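Local structure of Lys-gingipain W83 (Porphyromonas gingivalis, 3KM5) at residues 7-19 and 40-53. The protein is a secreted lysine-specific cysteine protease, of which this chain is the K2 cleaved adhesin domain, a type of domain haemolytic in vitro. Numbering follows the deposited sequence.
With CA (calcium ion), chain D; SO4 (sulfate ion), chain E.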
ATOM      1  N   GLU A   7       2.590 -11.948  -1.854  1.00 11.94           N
ATOM      2  CA  GLU A   7       3.040 -10.929  -2.786  1.00  9.82           C
ATOM      3  C   GLU A   7       4.201 -10.156  -2.202  1.00 10.27           C
ATOM      4  O   GLU A   7       4.064  -9.528  -1.152  1.00 10.93           O
ATOM      5  CB  GLU A   7       1.905  -9.967  -3.158  1.00  9.07           C
ATOM      6  CG  GLU A   7       2.340  -8.814  -4.042  1.00 13.37           C
ATOM      7  CD  GLU A   7       2.909  -9.291  -5.360  1.00 12.57           C
ATOM      8  OE1 GLU A   7       2.108  -9.772  -6.192  1.00 13.47           O
ATOM      9  OE2 GLU A   7       4.139  -9.200  -5.557  1.00 14.20           O
ATOM     10  N   THR A   8       5.371 -10.267  -2.833  1.00  9.37           N
ATOM     11  CA  THR A   8       6.585  -9.622  -2.343  1.00  9.39           C
ATOM     12  C   THR A   8       6.925  -8.382  -3.122  1.00  8.26           C
ATOM     13  O   THR A   8       7.826  -7.659  -2.721  1.00  8.49           O
ATOM     14  CB  THR A   8       7.793 -10.559  -2.430  1.00 12.00           C
ATOM     15  OG1 THR A   8       8.083 -10.823  -3.812  1.00 11.08           O
ATOM     16  CG2 THR A   8       7.528 -11.834  -1.634  1.00 11.47           C
ATOM     17  N   PHE A   9       6.285  -8.198  -4.273  1.00  9.60           N
ATOM     18  CA  PHE A   9       6.616  -7.141  -5.228  1.00  8.55           C
ATOM     19  C   PHE A   9       7.979  -7.257  -5.876  1.00  8.28           C
ATOM     20  O   PHE A   9       8.349  -6.411  -6.657  1.00  9.71           O
ATOM     21  CB  PHE A   9       6.399  -5.740  -4.640  1.00  7.67           C
ATOM     22  CG  PHE A   9       4.983  -5.534  -4.175  1.00  9.60           C
ATOM     23  CD1 PHE A   9       3.956  -5.486  -5.108  1.00  8.89           C
ATOM     24  CD2 PHE A   9       4.670  -5.557  -2.824  1.00  8.30           C
ATOM     25  CE1 PHE A   9       2.623  -5.403  -4.713  1.00 10.37           C
ATOM     26  CE2 PHE A   9       3.328  -5.462  -2.430  1.00  8.97           C
ATOM     27  CZ  PHE A   9       2.322  -5.387  -3.362  1.00 11.30           C
ATOM     28  N   GLU A  10       8.684  -8.361  -5.625  1.00  9.35           N
ATOM     29  CA  GLU A  10      10.021  -8.515  -6.164  1.00 12.29           C
ATOM     30  C   GLU A  10       9.995  -8.735  -7.675  1.00 12.81           C
ATOM     31  O   GLU A  10      10.947  -8.314  -8.357  1.00 14.03           O
ATOM     32  CB  GLU A  10      10.777  -9.628  -5.442  1.00 14.17           C
ATOM     33  CG  GLU A  10      10.890  -9.373  -3.947  1.00 12.92           C
ATOM     34  CD  GLU A  10      11.525  -8.054  -3.608  1.00 10.86           C
ATOM     35  OE1 GLU A  10      12.644  -7.750  -4.093  1.00 11.88           O
ATOM     36  OE2 GLU A  10      10.923  -7.288  -2.793  1.00 10.69           O
ATOM     37  N   SER A  11       8.907  -9.324  -8.186  1.00 11.28           N
ATOM     38  CA  SER A  11       8.711  -9.476  -9.641  1.00 13.66           C
ATOM     39  C   SER A  11       8.152  -8.240 -10.366  1.00 16.00           C
ATOM     40  O   SER A  11       7.969  -8.269 -11.597  1.00 18.49           O
ATOM     41  CB  SER A  11       7.820 -10.672  -9.946  1.00 14.28           C
ATOM     42  OG  SER A  11       6.460 -10.346  -9.717  1.00 20.90           O
ATOM     43  N   SER A  12       7.877  -7.169  -9.625  1.00 12.64           N
ATOM     44  CA  SER A  12       7.421  -5.924 -10.231  1.00 12.23           C
ATOM     45  C   SER A  12       8.605  -4.986 -10.435  1.00 12.75           C
ATOM     46  O   SER A  12       9.719  -5.258  -9.983  1.00 14.96           O
ATOM     47  CB  SER A  12       6.401  -5.234  -9.319  1.00 10.94           C
ATOM     48  OG  SER A  12       5.211  -6.001  -9.283  1.00 13.45           O
ATOM     49  N   THR A  13       8.373  -3.873 -11.129  1.00 12.95           N
ATOM     50  CA  THR A  13       9.461  -2.936 -11.468  1.00 17.38           C
ATOM     51  C   THR A  13       9.206  -1.523 -10.932  1.00 14.64           C
ATOM     52  O   THR A  13       8.063  -1.053 -10.908  1.00 14.09           O
ATOM     53  CB  THR A  13       9.651  -2.891 -12.990  1.00 16.69           C
ATOM     54  OG1 THR A  13      10.096  -4.179 -13.458  1.00 23.22           O
ATOM     55  CG2 THR A  13      10.657  -1.846 -13.408  1.00 20.46           C
ATOM     56  N   HIS A  14      10.273  -0.861 -10.504  1.00 14.88           N
ATOM     57  CA  HIS A  14      10.185   0.519  -9.990  1.00 16.70           C
ATOM     58  C   HIS A  14       9.422   1.439 -10.951  1.00 19.88           C
ATOM     59  O   HIS A  14       9.735   1.478 -12.153  1.00 20.66           O
ATOM     60  CB  HIS A  14      11.593   1.066  -9.752  1.00 18.26           C
ATOM     61  CG  HIS A  14      11.587   2.447  -9.213  1.00 18.26           C
ATOM     62  ND1 HIS A  14      11.475   2.715  -7.866  1.00 15.82           N
ATOM     63  CD2 HIS A  14      11.614   3.647  -9.840  1.00 21.02           C
ATOM     64  CE1 HIS A  14      11.455   4.023  -7.687  1.00 19.19           C
ATOM     65  NE2 HIS A  14      11.533   4.613  -8.867  1.00 20.55           N
ATOM     66  N   GLY A  15       8.415   2.154 -10.437  1.00 17.88           N
ATOM     67  CA  GLY A  15       7.648   3.109 -11.236  1.00 17.88           C
ATOM     68  C   GLY A  15       6.466   2.575 -12.025  1.00 17.77           C
ATOM     69  O   GLY A  15       5.739   3.316 -12.693  1.00 19.05           O
ATOM     70  N   GLU A  16       6.251   1.269 -11.943  1.00 15.70           N
ATOM     71  CA  GLU A  16       5.104   0.633 -12.579  1.00 15.55           C
ATOM     72  C   GLU A  16       4.107   0.144 -11.576  1.00 15.17           C
ATOM     73  O   GLU A  16       4.455  -0.051 -10.407  1.00 13.03           O
ATOM     74  CB  GLU A  16       5.553  -0.584 -13.381  1.00 16.63           C
ATOM     75  CG  GLU A  16       6.564  -0.272 -14.441  1.00 18.73           C
ATOM     76  CD  GLU A  16       6.081   0.690 -15.521  1.00 15.32           C
ATOM     77  OE1 GLU A  16       4.867   0.759 -15.809  1.00 22.16           O
ATOM     78  OE2 GLU A  16       6.956   1.388 -16.041  1.00 26.46           O
ATOM     79  N   ALA A  17       2.860  -0.056 -12.016  1.00 16.11           N
ATOM     80  CA  ALA A  17       1.858  -0.714 -11.208  1.00 16.10           C
ATOM     81  C   ALA A  17       2.352  -2.136 -11.021  1.00 14.83           C
ATOM     82  O   ALA A  17       3.014  -2.698 -11.891  1.00 17.94           O
ATOM     83  CB  ALA A  17       0.462  -0.705 -11.887  1.00 20.88           C
ATOM     84  N   PRO A  18       2.051  -2.735  -9.871  1.00 14.31           N
ATOM     85  CA  PRO A  18       2.530  -4.069  -9.628  1.00 14.26           C
ATOM     86  C   PRO A  18       2.001  -5.091 -10.621  1.00 14.10           C
ATOM     87  O   PRO A  18       0.846  -5.045 -11.039  1.00 14.86           O
ATOM     88  CB  PRO A  18       1.989  -4.402  -8.231  1.00 16.74           C
ATOM     89  CG  PRO A  18       1.571  -3.175  -7.685  1.00 16.47           C
ATOM     90  CD  PRO A  18       1.184  -2.264  -8.778  1.00 13.79           C
ATOM     91  N   ALA A  19       2.867  -6.026 -10.954  1.00 14.46           N
ATOM     92  CA  ALA A  19       2.531  -7.131 -11.810  1.00 14.73           C
ATOM     93  C   ALA A  19       1.427  -7.950 -11.113  1.00 15.96           C
ATOM     94  O   ALA A  19       1.494  -8.192  -9.921  1.00 17.15           O
ATOM     95  CB  ALA A  19       3.803  -7.970 -12.025  1.00 16.23           C
ATOM     96  N   GLN A  40      16.570   2.080  -6.428  1.00 24.53           N
ATOM     97  CA  GLN A  40      16.331   3.331  -7.160  1.00 24.85           C
ATOM     98  C   GLN A  40      16.133   4.548  -6.255  1.00 26.83           C
ATOM     99  O   GLN A  40      16.430   5.675  -6.663  1.00 28.67           O
ATOM    100  CB  GLN A  40      15.131   3.198  -8.108  1.00 26.61           C
ATOM    101  CG  GLN A  40      15.361   2.237  -9.267  1.00 29.81           C
ATOM    102  CD  GLN A  40      16.538   2.630 -10.143  1.00 37.32           C
ATOM    103  OE1 GLN A  40      17.440   1.826 -10.381  1.00 44.59           O
ATOM    104  NE2 GLN A  40      16.544   3.874 -10.608  1.00 42.42           N
ATOM    105  N   LEU A  41      15.640   4.330  -5.035  1.00 23.67           N
ATOM    106  CA  LEU A  41      15.407   5.420  -4.094  1.00 23.40           C
ATOM    107  C   LEU A  41      16.257   5.202  -2.869  1.00 24.29           C
ATOM    108  O   LEU A  41      16.092   4.206  -2.154  1.00 22.10           O
ATOM    109  CB  LEU A  41      13.940   5.479  -3.684  1.00 25.88           C
ATOM    110  CG  LEU A  41      12.949   5.869  -4.771  1.00 24.23           C
ATOM    111  CD1 LEU A  41      11.552   5.687  -4.174  1.00 16.05           C
ATOM    112  CD2 LEU A  41      13.148   7.284  -5.243  1.00 22.95           C
ATOM    113  N   ASP A  42      17.179   6.132  -2.621  1.00 24.72           N
ATOM    114  CA  ASP A  42      18.097   5.999  -1.498  1.00 24.78           C
ATOM    115  C   ASP A  42      17.353   5.923  -0.167  1.00 23.43           C
ATOM    116  O   ASP A  42      17.774   5.192   0.734  1.00 27.76           O
ATOM    117  CB  ASP A  42      19.116   7.152  -1.479  1.00 26.38           C
ATOM    118  N   TRP A  43      16.232   6.645  -0.055  1.00 19.02           N
ATOM    119  CA  TRP A  43      15.484   6.745   1.214  1.00 16.44           C
ATOM    120  C   TRP A  43      14.721   5.481   1.612  1.00 15.22           C
ATOM    121  O   TRP A  43      14.401   5.285   2.761  1.00 16.21           O
ATOM    122  CB  TRP A  43      14.525   7.954   1.232  1.00 14.80           C
ATOM    123  CG  TRP A  43      13.390   7.995   0.217  1.00 12.05           C
ATOM    124  CD1 TRP A  43      13.398   8.654  -0.975  1.00 14.04           C
ATOM    125  CD2 TRP A  43      12.085   7.396   0.334  1.00 12.45           C
ATOM    126  NE1 TRP A  43      12.185   8.497  -1.615  1.00 16.06           N
ATOM    127  CE2 TRP A  43      11.365   7.731  -0.825  1.00 15.03           C
ATOM    128  CE3 TRP A  43      11.464   6.607   1.308  1.00 13.41           C
ATOM    129  CZ2 TRP A  43      10.042   7.303  -1.031  1.00 15.97           C
ATOM    130  CZ3 TRP A  43      10.150   6.199   1.110  1.00 15.42           C
ATOM    131  CH2 TRP A  43       9.459   6.542  -0.051  1.00 15.35           C
ATOM    132  N   LEU A  44      14.486   4.624   0.639  1.00 15.50           N
ATOM    133  CA  LEU A  44      13.609   3.479   0.823  1.00 17.58           C
ATOM    134  C   LEU A  44      14.358   2.204   1.247  1.00 16.02           C
ATOM    135  O   LEU A  44      15.378   1.855   0.638  1.00 18.69           O
ATOM    136  CB  LEU A  44      12.898   3.232  -0.492  1.00 14.82           C
ATOM    137  CG  LEU A  44      11.952   2.026  -0.542  1.00 16.41           C
ATOM    138  CD1 LEU A  44      10.729   2.247   0.369  1.00 20.45           C
ATOM    139  CD2 LEU A  44      11.562   1.727  -1.979  1.00 15.78           C
ATOM    140  N   THR A  45      13.803   1.501   2.238  1.00 13.72           N
ATOM    141  CA  THR A  45      14.159   0.127   2.548  1.00 17.19           C
ATOM    142  C   THR A  45      12.877  -0.707   2.571  1.00 14.61           C
ATOM    143  O   THR A  45      11.923  -0.368   3.254  1.00 15.77           O
ATOM    144  CB  THR A  45      14.869   0.020   3.911  1.00 18.18           C
ATOM    145  OG1 THR A  45      15.993   0.910   3.906  1.00 24.26           O
ATOM    146  CG2 THR A  45      15.389  -1.401   4.167  1.00 19.72           C
ATOM    147  N   ALA A  46      12.870  -1.800   1.821  1.00 13.49           N
ATOM    148  CA  ALA A  46      11.717  -2.712   1.787  1.00 10.03           C
ATOM    149  C   ALA A  46      11.653  -3.560   3.028  1.00 11.52           C
ATOM    150  O   ALA A  46      12.669  -3.751   3.714  1.00 12.59           O
ATOM    151  CB  ALA A  46      11.805  -3.613   0.564  1.00 12.81           C
ATOM    152  N   HIS A  47      10.475  -4.130   3.282  1.00  9.55           N
ATOM    153  CA  HIS A  47      10.336  -5.065   4.395  1.00 10.07           C
ATOM    154  C   HIS A  47      11.087  -6.356   4.059  1.00 11.07           C
ATOM    155  O   HIS A  47      11.781  -6.937   4.897  1.00 13.57           O
ATOM    156  CB  HIS A  47       8.882  -5.423   4.648  1.00 10.44           C
ATOM    157  CG  HIS A  47       8.698  -6.361   5.786  1.00 11.60           C
ATOM    158  ND1 HIS A  47       8.287  -7.663   5.634  1.00 13.14           N
ATOM    159  CD2 HIS A  47       8.891  -6.177   7.115  1.00 12.77           C
ATOM    160  CE1 HIS A  47       8.264  -8.259   6.811  1.00 12.52           C
ATOM    161  NE2 HIS A  47       8.595  -7.368   7.732  1.00 14.91           N
ATOM    162  N   GLY A  48      10.912  -6.804   2.819  1.00 11.80           N
ATOM    163  CA  GLY A  48      11.661  -7.931   2.296  1.00 11.47           C
ATOM    164  C   GLY A  48      12.188  -7.653   0.904  1.00 10.15           C
ATOM    165  O   GLY A  48      11.562  -6.979   0.115  1.00 11.57           O
ATOM    166  N   GLY A  49      13.372  -8.170   0.561  1.00 12.94           N
ATOM    167  CA  GLY A  49      13.941  -7.886  -0.750  1.00 12.44           C
ATOM    168  C   GLY A  49      14.175  -6.412  -1.001  1.00 10.62           C
ATOM    169  O   GLY A  49      14.519  -5.692  -0.055  1.00 12.73           O
ATOM    170  N   SER A  50      14.011  -5.981  -2.259  1.00 10.79           N
ATOM    171  CA  SER A  50      14.247  -4.579  -2.602  0.50 13.55           C
ATOM    172  C   SER A  50      12.975  -3.794  -2.875  1.00 11.18           C
ATOM    173  O   SER A  50      12.999  -2.556  -2.856  1.00 11.20           O
ATOM    174  CB  SER A  50      15.190  -4.440  -3.801  0.50 16.23           C
ATOM    175  OG  SER A  50      14.592  -4.888  -5.003  0.50 18.88           O
ATOM    176  N   ASN A  51      11.862  -4.489  -3.107  1.00  9.35           N
ATOM    177  CA  ASN A  51      10.652  -3.826  -3.616  1.00 11.40           C
ATOM    178  C   ASN A  51       9.471  -3.741  -2.646  1.00 10.57           C
ATOM    179  O   ASN A  51       9.207  -4.634  -1.861  1.00  8.89           O
ATOM    180  CB  ASN A  51      10.176  -4.547  -4.878  1.00 10.31           C
ATOM    181  CG  ASN A  51      11.124  -4.342  -6.086  1.00 10.14           C
ATOM    182  OD1 ASN A  51      12.164  -3.722  -5.954  1.00 12.44           O
ATOM    183  ND2 ASN A  51      10.745  -4.837  -7.229  1.00 12.30           N
ATOM    184  N   VAL A  52       8.756  -2.644  -2.762  1.00  9.15           N
ATOM    185  CA  VAL A  52       7.458  -2.466  -2.061  1.00  9.33           C
ATOM    186  C   VAL A  52       6.425  -1.950  -3.049  1.00  7.33           C
ATOM    187  O   VAL A  52       6.752  -1.672  -4.188  1.00  8.44           O
ATOM    188  CB  VAL A  52       7.605  -1.437  -0.910  1.00  8.68           C
ATOM    189  CG1 VAL A  52       8.748  -1.882   0.045  1.00  8.77           C
ATOM    190  CG2 VAL A  52       7.856  -0.049  -1.503  1.00  8.67           C
ATOM    191  N   VAL A  53       5.180  -1.777  -2.601  1.00  7.90           N
ATOM    192  CA  VAL A  53       4.215  -0.949  -3.340  1.00  6.81           C
ATOM    193  C   VAL A  53       3.909   0.309  -2.484  1.00  7.58           C
ATOM    194  O   VAL A  53       3.973   0.244  -1.243  1.00  8.81           O
ATOM    195  CB  VAL A  53       2.959  -1.750  -3.726  1.00  8.84           C
ATOM    196  CG1 VAL A  53       2.054  -2.011  -2.501  1.00  7.73           C
ATOM    197  CG2 VAL A  53       2.194  -1.103  -4.906  1.00  9.04           C
TER
HETATM  198 CA    CA D2012       9.389  -6.849  -1.044  1.00  9.22          CA
HETATM  199  S   SO4 E2022       6.174 -11.542  -6.657  0.80 21.74           S
HETATM  200  O1  SO4 E2022       7.257 -12.460  -7.041  0.80 24.48           O
HETATM  201  O2  SO4 E2022       4.926 -11.891  -7.375  0.80 18.03           O
HETATM  202  O3  SO4 E2022       6.594 -10.203  -6.989  0.80 19.15           O
HETATM  203  O4  SO4 E2022       5.817 -11.687  -5.247  0.80 18.70           O
HETATM  204  O   HOH W   1       9.327  -8.957   0.021  1.00 11.33           O
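Glu-10 and Asn-51 meet beside a calcium ion that ties residues 8-10 to the loop and strand start at 48-51. Glu-10 OE2 lies 2.4 Å from the calcium. The backbone oxygens of Thr-8, Gly-48 and Asn-51 and one water also bind it, and Asp-172 of strand 168-177 completes the protein ligands.

The Glu-10 carboxylate also accepts two backbone bonds, both on its syn side, 25° and 22° out of its plane. Ser-50 N gives to Glu-10 OE1 at 2.9 Å, and Asn-51 N gives to Glu-10 OE2 at 3.0 Å. The glutamate chain bends at chi2 (-56°), which turns the carboxylate toward the metal and these amides. Gly-49 CA passes 3.6 Å from Glu-10 OE1, so the backbone runs close against the carboxylate.

The side-chain amide of Asn-51 turns toward the loop. Its ND2 donates to Phe-9 O at 2.9 Å, nearly in the amide plane. Ser-12 N, closing the type I turn 9-12, reaches the same oxygen from the opposite face of the carbonyl plane.

Apolar contacts continue along the strand. Val-53 CB sits over one face of the Phe-9 ring, 3.8 Å from its centroid, in a CH-pi contact. Glu-7 CG covers the opposite face. Val-53 CG1 approaches Phe-9 CZ at 3.5 Å, and Val-53 CG2 meets Pro-18 CG at 3.5 Å.

A separate contact lies at the loop's far side. Gln-40 CB stands over the centre of the His-14 ring, and Leu-41 CD1 lies at the ring edge. His-14 ND1 accepts from Ser-37 N, which helps fix the ring's rotation.

Within this beta jelly roll, one carboxylate oxygen serves both metal and backbone. The calcium probably offsets the crowding of oxygens around it, so the junction of Thr-8 and Glu-10 with 48-51 probably depends on the ion.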